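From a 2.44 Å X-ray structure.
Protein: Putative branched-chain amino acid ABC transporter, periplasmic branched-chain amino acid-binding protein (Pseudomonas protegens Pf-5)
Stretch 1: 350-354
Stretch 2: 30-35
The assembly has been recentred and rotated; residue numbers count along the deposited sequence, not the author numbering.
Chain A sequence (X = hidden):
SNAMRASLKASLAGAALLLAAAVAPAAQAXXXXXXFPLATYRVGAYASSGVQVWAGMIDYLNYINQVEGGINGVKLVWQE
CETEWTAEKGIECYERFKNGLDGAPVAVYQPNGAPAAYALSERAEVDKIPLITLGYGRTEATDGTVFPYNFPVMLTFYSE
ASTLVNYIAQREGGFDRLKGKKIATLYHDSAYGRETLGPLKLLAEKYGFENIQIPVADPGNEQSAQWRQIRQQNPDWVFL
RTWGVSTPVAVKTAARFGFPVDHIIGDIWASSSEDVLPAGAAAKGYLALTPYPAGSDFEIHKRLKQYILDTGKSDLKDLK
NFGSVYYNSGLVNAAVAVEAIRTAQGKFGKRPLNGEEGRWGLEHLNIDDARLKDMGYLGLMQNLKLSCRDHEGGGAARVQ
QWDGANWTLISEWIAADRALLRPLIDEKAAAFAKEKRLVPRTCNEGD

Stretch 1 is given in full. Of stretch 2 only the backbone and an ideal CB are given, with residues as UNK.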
ATOM      1  N   LYS A 350     -27.742   2.857  -9.584  1.00 64.11           N
ATOM      2  CA  LYS A 350     -27.600   3.330  -8.210  1.00 64.12           C
ATOM      3  C   LYS A 350     -28.193   2.332  -7.222  1.00 73.25           C
ATOM      4  O   LYS A 350     -29.333   2.484  -6.787  1.00 76.89           O
ATOM      5  CB  LYS A 350     -28.274   4.694  -8.032  1.00 66.45           C
ATOM      6  CG  LYS A 350     -27.847   5.761  -9.033  1.00 75.95           C
ATOM      7  CD  LYS A 350     -28.801   6.954  -8.982  1.00 80.27           C
ATOM      8  CE  LYS A 350     -28.436   8.037  -9.993  1.00 82.69           C
ATOM      9  NZ  LYS A 350     -27.192   8.767  -9.629  1.00 82.92           N
ATOM     10  N   ARG A 351     -27.409   1.320  -6.865  1.00 70.31           N
ATOM     11  CA  ARG A 351     -27.868   0.275  -5.956  1.00 60.83           C
ATOM     12  C   ARG A 351     -26.691  -0.485  -5.353  1.00 66.43           C
ATOM     13  O   ARG A 351     -25.593  -0.471  -5.913  1.00 61.30           O
ATOM     14  CB  ARG A 351     -28.787  -0.704  -6.686  1.00 61.03           C
ATOM     15  CG  ARG A 351     -28.085  -1.509  -7.753  1.00 59.66           C
ATOM     16  CD  ARG A 351     -28.874  -2.747  -8.112  1.00 59.51           C
ATOM     17  NE  ARG A 351     -28.016  -3.789  -8.669  1.00 75.11           N
ATOM     18  CZ  ARG A 351     -27.884  -4.034  -9.968  1.00 68.87           C
ATOM     19  NH1 ARG A 351     -28.560  -3.312 -10.853  1.00 68.60           N
ATOM     20  NH2 ARG A 351     -27.078  -5.006 -10.382  1.00 64.74           N
ATOM     21  N   PRO A 352     -26.916  -1.142  -4.202  1.00 66.08           N
ATOM     22  CA  PRO A 352     -25.938  -2.067  -3.622  1.00 56.40           C
ATOM     23  C   PRO A 352     -25.409  -3.066  -4.650  1.00 66.20           C
ATOM     24  O   PRO A 352     -26.169  -3.545  -5.500  1.00 55.49           O
ATOM     25  CB  PRO A 352     -26.740  -2.764  -2.528  1.00 56.67           C
ATOM     26  CG  PRO A 352     -27.670  -1.697  -2.054  1.00 62.63           C
ATOM     27  CD  PRO A 352     -28.053  -0.914  -3.290  1.00 64.06           C
ATOM     28  N   LEU A 353     -24.114  -3.365  -4.570  1.00 62.33           N
ATOM     29  CA  LEU A 353     -23.442  -4.133  -5.610  1.00 58.43           C
ATOM     30  C   LEU A 353     -22.930  -5.491  -5.155  1.00 50.86           C
ATOM     31  O   LEU A 353     -22.724  -5.734  -3.964  1.00 50.44           O
ATOM     32  CB  LEU A 353     -22.274  -3.330  -6.173  1.00 53.83           C
ATOM     33  CG  LEU A 353     -22.630  -2.087  -6.981  1.00 58.80           C
ATOM     34  CD1 LEU A 353     -21.369  -1.306  -7.323  1.00 52.92           C
ATOM     35  CD2 LEU A 353     -23.380  -2.486  -8.240  1.00 54.02           C
ATOM     36  N   ASN A 354     -22.720  -6.361  -6.138  1.00 59.88           N
ATOM     37  CA  ASN A 354     -22.143  -7.683  -5.939  1.00 48.86           C
ATOM     38  C   ASN A 354     -20.626  -7.651  -5.896  1.00 47.62           C
ATOM     39  O   ASN A 354     -20.009  -6.721  -6.409  1.00 47.74           O
ATOM     40  CB  ASN A 354     -22.580  -8.623  -7.058  1.00 48.88           C
ATOM     41  CG  ASN A 354     -23.593  -9.623  -6.602  1.00 66.64           C
ATOM     42  OD1 ASN A 354     -23.969  -9.643  -5.434  1.00 73.69           O
ATOM     43  ND2 ASN A 354     -24.057 -10.462  -7.521  1.00 70.44           N
ATOM     44  N   UNK A  30     -31.802  -1.234   5.470  1.00 64.62           N
ATOM     45  CA  UNK A  30     -30.475  -1.821   5.661  1.00 73.62           C
ATOM     46  C   UNK A  30     -30.004  -2.625   4.438  1.00 74.51           C
ATOM     47  O   UNK A  30     -28.844  -2.510   4.052  1.00 67.50           O
ATOM     48  CB  UNK A  30     -30.484  -2.722   6.897  1.00 73.62           C
ATOM     49  N   UNK A  31     -30.887  -3.449   3.826  1.00 75.46           N
ATOM     50  CA  UNK A  31     -30.470  -3.988   2.524  1.00 70.03           C
ATOM     51  C   UNK A  31     -30.288  -2.900   1.458  1.00 70.18           C
ATOM     52  O   UNK A  31     -29.510  -3.092   0.523  1.00 71.81           O
ATOM     53  CB  UNK A  31     -31.499  -5.010   2.036  1.00 70.03           C
ATOM     54  N   UNK A  32     -30.992  -1.779   1.608  1.00 68.31           N
ATOM     55  CA  UNK A  32     -30.919  -0.672   0.657  1.00 62.62           C
ATOM     56  C   UNK A  32     -29.550   0.014   0.667  1.00 72.10           C
ATOM     57  O   UNK A  32     -29.207   0.761  -0.249  1.00 64.28           O
ATOM     58  CB  UNK A  32     -32.012   0.352   0.968  1.00 62.62           C
ATOM     59  N   UNK A  33     -28.780  -0.247   1.714  1.00 74.35           N
ATOM     60  CA  UNK A  33     -27.453   0.328   1.863  1.00 72.59           C
ATOM     61  C   UNK A  33     -26.377  -0.592   1.277  1.00 56.01           C
ATOM     62  O   UNK A  33     -26.611  -1.780   1.080  1.00 54.97           O
ATOM     63  CB  UNK A  33     -27.164   0.606   3.339  1.00 72.59           C
ATOM     64  N   UNK A  34     -25.211  -0.024   0.976  1.00 73.94           N
ATOM     65  CA  UNK A  34     -24.060  -0.796   0.502  1.00 52.46           C
ATOM     66  C   UNK A  34     -23.137  -1.113   1.671  1.00 51.23           C
ATOM     67  O   UNK A  34     -22.673  -0.205   2.363  1.00 51.85           O
ATOM     68  CB  UNK A  34     -23.302  -0.034  -0.587  1.00 52.46           C
ATOM     69  N   UNK A  35     -22.873  -2.397   1.896  1.00 49.63           N
ATOM     70  CA  UNK A  35     -22.073  -2.802   3.046  1.00 50.21           C
ATOM     71  C   UNK A  35     -20.576  -2.636   2.801  1.00 47.00           C
ATOM     72  O   UNK A  35     -20.049  -3.028   1.762  1.00 45.70           O
ATOM     73  CB  UNK A  35     -22.378  -4.257   3.406  1.00 50.21           C
TER

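Position 30 opens a type I beta turn that closes at 33, and nothing of stretch 1 lies within 5.5 Å of its ideal CB, so almost any residue would do. The deposited one is Gly-30, whose O accepts the turn's backbone hydrogen bond from the N of the residue at 33, at 3.3 Å.

Position 31 has phi/psi of -64/-26, the first inner corner of the turn. Its CA-to-CB bond runs sideways to stretch 1 into open space. Many residues could adopt these angles, and proline, with phi held near this value, suits them especially well. Pro-31 is the deposited residue. Its ring does not reach stretch 1, and its part in the contact is made by the backbone: Pro-31 O lies 3.5 Å from Pro-352 CG.

Position 32, the second inner corner at -67/-16, points its CB away from stretch 1. A small or polar side chain would be at ease, with no partner offered. Asp-32 is found, and its side chain does not touch stretch 1, while Asp-32 O approaches Pro-352 CG to 3.4 Å.

Position 33 leaves the turn with an extended backbone, and its CB again points away, so stretch 1 leaves the choice wide. Gln-33 fills it; once more the carbonyl does the touching, with Gln-33 O 3.3 Å from Pro-352 CG. Three successive carbonyls thus meet the same proline ring carbon, a packing made by the backbone, with the side chains at 31 to 33 taking no direct part.

Position 34 is where sequence matters. Its CA is 4.7 Å from the CA of Pro-352, and its ideal CB lies 4.5 Å from Pro-352 CA and 5.3 Å from Leu-353 N. CB points sideways, yet that backbone N-H offers a donor within reach of a side chain that can bend back. An acceptor would suit: glutamine or glutamate by length, perhaps asparagine or aspartate at full stretch, whereas an aliphatic one could pack on the proline but would give the N-H no acceptor. Gln-34 is deposited. With chi1 at 171° (t) and chi2 at 78° (p), its end swings nearer, and Leu-353 N donates a hydrogen bond to Gln-34 OE1 at 2.7 Å. The same oxygen sits 3.5 Å from Leu-353 CB and 3.5 Å from Pro-352 CA.

Position 35 continues the strand with CB sideways and nothing of stretch 1 within 5.5 Å; several would suit. Phe-35 occupies it, its ring leading away from stretch 1.

Stretch 2 (30-35) GPDQQF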
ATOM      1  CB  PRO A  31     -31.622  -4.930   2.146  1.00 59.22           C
ATOM      2  CG  PRO A  31     -32.216  -5.329   3.434  1.00 60.02           C
ATOM      3  CD  PRO A  31     -32.100  -4.127   4.326  1.00 61.38           C
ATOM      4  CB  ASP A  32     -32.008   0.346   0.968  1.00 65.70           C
ATOM      5  CG  ASP A  32     -33.352  -0.304   1.189  1.00 87.39           C
ATOM      6  OD1 ASP A  32     -34.144  -0.364   0.225  1.00 95.87           O
ATOM      7  OD2 ASP A  32     -33.611  -0.773   2.320  1.00 82.05           O
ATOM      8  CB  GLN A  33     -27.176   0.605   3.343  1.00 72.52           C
ATOM      9  CG  GLN A  33     -28.268   1.422   4.027  1.00 61.95           C
ATOM     10  CD  GLN A  33     -28.172   1.379   5.542  1.00 68.64           C
ATOM     11  OE1 GLN A  33     -27.858   0.343   6.127  1.00 74.29           O
ATOM     12  NE2 GLN A  33     -28.446   2.508   6.185  1.00 66.44           N
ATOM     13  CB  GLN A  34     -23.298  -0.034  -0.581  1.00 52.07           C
ATOM     14  CG  GLN A  34     -21.973  -0.676  -0.980  1.00 49.62           C
ATOM     15  CD  GLN A  34     -22.149  -1.863  -1.905  1.00 48.81           C
ATOM     16  OE1 GLN A  34     -22.531  -1.709  -3.067  1.00 48.96           O
ATOM     17  NE2 GLN A  34     -21.878  -3.060  -1.392  1.00 49.48           N
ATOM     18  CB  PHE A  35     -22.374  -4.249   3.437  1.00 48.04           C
ATOM     19  CG  PHE A  35     -21.626  -4.709   4.655  1.00 46.88           C
ATOM     20  CD1 PHE A  35     -21.526  -3.890   5.772  1.00 48.02           C
ATOM     21  CD2 PHE A  35     -21.034  -5.958   4.693  1.00 45.12           C
ATOM     22  CE1 PHE A  35     -20.840  -4.307   6.896  1.00 47.42           C
ATOM     23  CE2 PHE A  35     -20.351  -6.383   5.815  1.00 44.52           C
ATOM     24  CZ  PHE A  35     -20.253  -5.556   6.919  1.00 45.67           C
TER
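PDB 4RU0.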